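Mitochondrial association factor 1 (Toxoplasma gondii, PDB 6BXS) is a macro-domain-containing membrane protein from a parasite locus required for direct manipulation of host mitochondria, though its own molecular activity remains uncertain. Local coordinates at residues I71-A74 with R75-I79; R115-R118 with V119-R122. All coordinates share one frame; numbering follows the deposited sequence.

Interaction 1: I71-A74 with R75-I79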
loop_
_atom_site.group_PDB
_atom_site.type_symbol
_atom_site.label_atom_id
_atom_site.label_comp_id
_atom_site.label_asym_id
_atom_site.label_seq_id
_atom_site.Cartn_x
_atom_site.Cartn_y
_atom_site.Cartn_z
ATOM N N ILE A 71 0.877 -1.573 -17.602
ATOM C CA ILE A 71 1.386 -1.815 -18.947
ATOM C C ILE A 71 0.241 -2.021 -19.939
ATOM O O ILE A 71 0.282 -1.498 -21.052
ATOM C CB ILE A 71 2.328 -3.037 -18.974
ATOM C CG1 ILE A 71 3.614 -2.722 -18.204
ATOM C CG2 ILE A 71 2.677 -3.423 -20.408
ATOM C CD1 ILE A 71 4.455 -3.941 -17.865
ATOM N N GLU A 72 -0.774 -2.784 -19.537
ATOM C CA GLU A 72 -1.913 -3.049 -20.412
ATOM C C GLU A 72 -2.619 -1.752 -20.793
ATOM O O GLU A 72 -2.967 -1.541 -21.953
ATOM C CB GLU A 72 -2.908 -3.999 -19.741
ATOM C CG GLU A 72 -3.925 -4.600 -20.713
ATOM C CD GLU A 72 -5.282 -4.879 -20.082
ATOM O OE1 GLU A 72 -5.716 -4.106 -19.201
ATOM O OE2 GLU A 72 -5.920 -5.877 -20.478
ATOM N N GLU A 73 -2.830 -0.886 -19.807
ATOM C CA GLU A 73 -3.499 0.387 -20.042
ATOM C C GLU A 73 -2.635 1.301 -20.906
ATOM O O GLU A 73 -3.151 2.077 -21.710
ATOM C CB GLU A 73 -3.831 1.069 -18.713
ATOM C CG GLU A 73 -4.691 2.315 -18.853
ATOM C CD GLU A 73 -6.077 2.015 -19.398
ATOM O OE1 GLU A 73 -6.601 0.912 -19.128
ATOM O OE2 GLU A 73 -6.640 2.883 -20.097
ATOM N N ALA A 74 -1.319 1.204 -20.739
ATOM C CA ALA A 74 -0.387 1.988 -21.543
ATOM C C ALA A 74 -0.472 1.583 -23.012
ATOM O O ALA A 74 -0.522 2.438 -23.896
ATOM C CB ALA A 74 1.037 1.816 -21.029
ATOM N N ARG A 75 -0.485 0.277 -23.262
ATOM C CA ARG A 75 -0.574 -0.243 -24.623
ATOM C C ARG A 75 -1.922 0.118 -25.234
ATOM O O ARG A 75 -2.015 0.454 -26.414
ATOM C CB ARG A 75 -0.384 -1.763 -24.635
ATOM C CG ARG A 75 0.169 -2.308 -25.942
ATOM C CD ARG A 75 1.668 -2.079 -26.041
ATOM N NE ARG A 75 2.404 -2.897 -25.080
ATOM C CZ ARG A 75 3.671 -2.692 -24.733
ATOM N NH1 ARG A 75 4.359 -1.687 -25.258
ATOM N NH2 ARG A 75 4.252 -3.495 -23.850
ATOM N N ARG A 76 -2.963 0.037 -24.412
ATOM C CA ARG A 76 -4.315 0.385 -24.827
ATOM C C ARG A 76 -4.377 1.828 -25.322
ATOM O O ARG A 76 -4.989 2.116 -26.352
ATOM C CB ARG A 76 -5.285 0.176 -23.664
ATOM C CG ARG A 76 -6.742 0.431 -23.994
ATOM C CD ARG A 76 -7.633 -0.033 -22.852
ATOM N NE ARG A 76 -7.692 -1.489 -22.765
ATOM C CZ ARG A 76 -8.165 -2.163 -21.721
ATOM N NH1 ARG A 76 -8.176 -3.488 -21.741
ATOM N NH2 ARG A 76 -8.621 -1.518 -20.656
ATOM N N ASN A 77 -3.730 2.725 -24.585
ATOM C CA ASN A 77 -3.671 4.135 -24.955
ATOM C C ASN A 77 -2.515 4.425 -25.911
ATOM O O ASN A 77 -2.148 5.580 -26.127
ATOM C CB ASN A 77 -3.546 4.996 -23.699
ATOM C CG ASN A 77 -4.743 4.858 -22.780
ATOM O OD1 ASN A 77 -5.888 4.980 -23.215
ATOM N ND2 ASN A 77 -4.486 4.580 -21.508
ATOM N N ARG A 78 -1.952 3.359 -26.473
ATOM C CA ARG A 78 -0.884 3.450 -27.467
ATOM C C ARG A 78 0.340 4.210 -26.963
ATOM O O ARG A 78 0.649 5.301 -27.439
ATOM C CB ARG A 78 -1.409 4.103 -28.751
ATOM C CG ARG A 78 -2.359 3.223 -29.556
ATOM C CD ARG A 78 -1.728 1.887 -29.936
ATOM N NE ARG A 78 -0.301 2.016 -30.245
ATOM C CZ ARG A 78 0.685 1.359 -29.632
ATOM N NH1 ARG A 78 0.438 0.491 -28.656
ATOM N NH2 ARG A 78 1.941 1.569 -30.003
ATOM N N ILE A 79 1.030 3.612 -25.998
ATOM C CA ILE A 79 2.312 4.118 -25.520
ATOM C C ILE A 79 3.326 2.980 -25.512
ATOM O O ILE A 79 3.004 1.873 -25.082
ATOM C CB ILE A 79 2.197 4.717 -24.108
ATOM C CG1 ILE A 79 1.336 5.976 -24.138
ATOM C CG2 ILE A 79 3.575 5.065 -23.546
ATOM C CD1 ILE A 79 0.840 6.396 -22.787
#
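The guanidinium of Arg-76 is met obliquely by two carboxylates. Glu-72 runs alongside it, with OE2 3.5 Å from Arg-76 NH1. That oxygen lies well out of the guanidinium plane, and the contact rests on charge alone. Glu-73 passes across the arginine, with OE1 3.5 Å from Arg-76 NH2 and the two flat groups almost perpendicular (87°). Together the three residues make a salt-bridge network on the last turn of the helix. The Glu-73 chain has CG anti to the backbone N and bends at chi2 (65°), which lets its carboxylate serve two partners. Its OE2 accepts a hydrogen bond from Asn-77 ND2 at 3.1 Å, on the anti side but tilted out of the carboxylate plane. The same ND2 also donates a hydrogen bond to the backbone O of Glu-155. At the edge of the Arg-78 guanidinium, in plane, lies CG of Arg-75.

The helix ends in a Schellman motif. Arg-78, with phi of 58°, is the C-prime residue. Ile-79 N donates a hydrogen bond to Ala-74 O at 2.9 Å, and Arg-78 N donates one to Arg-75 O at 2.9 Å. Ile-79 CB then comes to 4.4 Å from Ala-74 CB.

This is the C-terminal end of helix 61-76. Ala-74 packs on Leu-81, in the loop leading to helix 83-103, and on Val-156, in the loop after strand 147-152.

Interaction 2: R115-R118 with V119-R122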
loop_
_atom_site.group_PDB
_atom_site.type_symbol
_atom_site.label_atom_id
_atom_site.label_comp_id
_atom_site.label_asym_id
_atom_site.label_seq_id
_atom_site.Cartn_x
_atom_site.Cartn_y
_atom_site.Cartn_z
ATOM N N ARG A 115 7.315 15.346 -15.501
ATOM C CA ARG A 115 8.136 16.132 -16.413
ATOM C C ARG A 115 9.056 15.250 -17.260
ATOM O O ARG A 115 9.494 15.665 -18.332
ATOM C CB ARG A 115 8.965 17.150 -15.630
ATOM C CG ARG A 115 9.699 18.145 -16.508
ATOM C CD ARG A 115 10.356 19.236 -15.682
ATOM N NE ARG A 115 11.234 20.072 -16.495
ATOM C CZ ARG A 115 12.027 21.023 -16.013
ATOM N NH1 ARG A 115 12.057 21.272 -14.710
ATOM N NH2 ARG A 115 12.797 21.725 -16.836
ATOM N N PHE A 116 9.334 14.038 -16.782
ATOM C CA PHE A 116 10.246 13.132 -17.482
ATOM C C PHE A 116 9.714 11.703 -17.604
ATOM O O PHE A 116 10.403 10.832 -18.140
ATOM C CB PHE A 116 11.605 13.108 -16.775
ATOM C CG PHE A 116 11.556 12.569 -15.373
ATOM C CD1 PHE A 116 11.589 11.204 -15.139
ATOM C CD2 PHE A 116 11.490 13.428 -14.290
ATOM C CE1 PHE A 116 11.548 10.705 -13.851
ATOM C CE2 PHE A 116 11.452 12.937 -13.001
ATOM C CZ PHE A 116 11.480 11.573 -12.780
ATOM N N SER A 117 8.502 11.461 -17.110
ATOM C CA SER A 117 7.909 10.125 -17.153
ATOM C C SER A 117 6.655 10.083 -18.018
ATOM O O SER A 117 5.970 11.093 -18.179
ATOM C CB SER A 117 7.568 9.644 -15.741
ATOM O OG SER A 117 7.012 8.339 -15.770
ATOM N N ARG A 118 6.367 8.906 -18.570
ATOM C CA ARG A 118 5.135 8.681 -19.320
ATOM C C ARG A 118 4.116 7.941 -18.456
ATOM O O ARG A 118 2.961 7.771 -18.850
ATOM C CB ARG A 118 5.407 7.879 -20.597
ATOM C CG ARG A 118 6.668 8.276 -21.351
ATOM C CD ARG A 118 6.427 8.299 -22.854
ATOM N NE ARG A 118 7.671 8.229 -23.621
ATOM C CZ ARG A 118 8.139 7.136 -24.224
ATOM N NH1 ARG A 118 7.474 5.986 -24.169
ATOM N NH2 ARG A 118 9.282 7.193 -24.893
ATOM N N VAL A 119 4.556 7.505 -17.278
ATOM C CA VAL A 119 3.730 6.696 -16.387
ATOM C C VAL A 119 3.224 7.511 -15.202
ATOM O O VAL A 119 2.030 7.512 -14.902
ATOM C CB VAL A 119 4.517 5.477 -15.862
ATOM C CG1 VAL A 119 3.704 4.706 -14.829
ATOM C CG2 VAL A 119 4.917 4.564 -17.018
ATOM N N PHE A 120 4.144 8.198 -14.531
ATOM C CA PHE A 120 3.831 8.921 -13.303
ATOM C C PHE A 120 3.736 10.424 -13.533
ATOM O O PHE A 120 4.648 11.031 -14.090
ATOM C CB PHE A 120 4.889 8.625 -12.240
ATOM C CG PHE A 120 5.099 7.160 -11.991
ATOM C CD1 PHE A 120 4.168 6.429 -11.276
ATOM C CD2 PHE A 120 6.227 6.515 -12.471
ATOM C CE1 PHE A 120 4.354 5.081 -11.044
ATOM C CE2 PHE A 120 6.420 5.166 -12.241
ATOM C CZ PHE A 120 5.482 4.449 -11.528
ATOM N N ALA A 121 2.627 11.015 -13.097
ATOM C CA ALA A 121 2.425 12.459 -13.185
ATOM C C ALA A 121 3.152 13.179 -12.055
ATOM O O ALA A 121 3.763 14.228 -12.259
ATOM C CB ALA A 121 0.944 12.788 -13.147
ATOM N N ARG A 122 3.058 12.614 -10.857
ATOM C CA ARG A 122 3.737 13.164 -9.692
ATOM C C ARG A 122 3.967 12.053 -8.679
ATOM O O ARG A 122 3.157 11.131 -8.571
ATOM C CB ARG A 122 2.923 14.299 -9.078
ATOM C CG ARG A 122 3.742 15.232 -8.205
ATOM C CD ARG A 122 3.184 16.635 -8.227
ATOM N NE ARG A 122 4.108 17.598 -7.629
ATOM C CZ ARG A 122 4.781 18.538 -8.293
ATOM N NH1 ARG A 122 4.647 18.686 -9.606
ATOM N NH2 ARG A 122 5.593 19.350 -7.629
#
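From Ser-117 the chain bends through Arg-118 and Val-119, bringing the amides of Val-119 and Phe-120 round to the Ser-117 hydroxyl in an ST turn just before strand 120-126 of the macro domain. Val-119 N donates a hydrogen bond to Ser-117 OG at 3.0 Å, with an N-H...O angle of 159°. Phe-120 N donates a hydrogen bond to the same OG at 3.1 Å and is almost straight, at 175°. The serine hydroxyl is anti to its own backbone N (chi1 -179°), lying beside the carbonyl carbon and reaching forward over the turn. OG also forms a hydrogen bond with OE2 of Glu-89 on helix 83-103. Three bonds therefore grip this buried oxygen, and they tie the turn to the helix.

The Phe-120 ring comes close to the same hydroxyl, with CD2 3.9 Å from Ser-117 OG, in an oblique approach. Ser-117 CB is 3.6 Å from Phe-120 O. Beyond the two segments, Phe-120 packs on Ile-93 of helix 83-103, and its ring meets that of His-150.

The strand is irregular where it starts. Ala-121 and Arg-122 both face Ile-151 of strand 147-152, in a classic beta bulge. Arg-122 NE makes a salt bridge with Glu-110 on strand 109-111, the neighbour on the other flank. Arg-118 turns away from the turn, its NH1 making a weak hydrogen bond with Pro-80 O. On the Phe-120 ring, one face carries a methyl group: CG1 of Val-119 sits over the ring centre, 3.6 Å above the plane.

How the interactions relate
Both interactions are local and lie on the same side of the chain's centre, their own centres about 15 Å apart. They do not share an element: interaction 1 closes helix 61-76, while interaction 2 leads into strand 120-126. Interaction 1 is partly buried: its charge network runs from the exposed Glu-72 and Arg-76 to the buried Glu-73, with backbone bonds ending the helix. Interaction 2 is more buried. There a single hydroxyl gathers two backbone amides and a carboxylate, beside the Phe-120 ring and Val-119. Helix 83-103 lies between the two in sequence and packs on interaction 2. The two meet directly through packing alone, Ile-79 CG2 lying 4.1 Å from Arg-118 NH1.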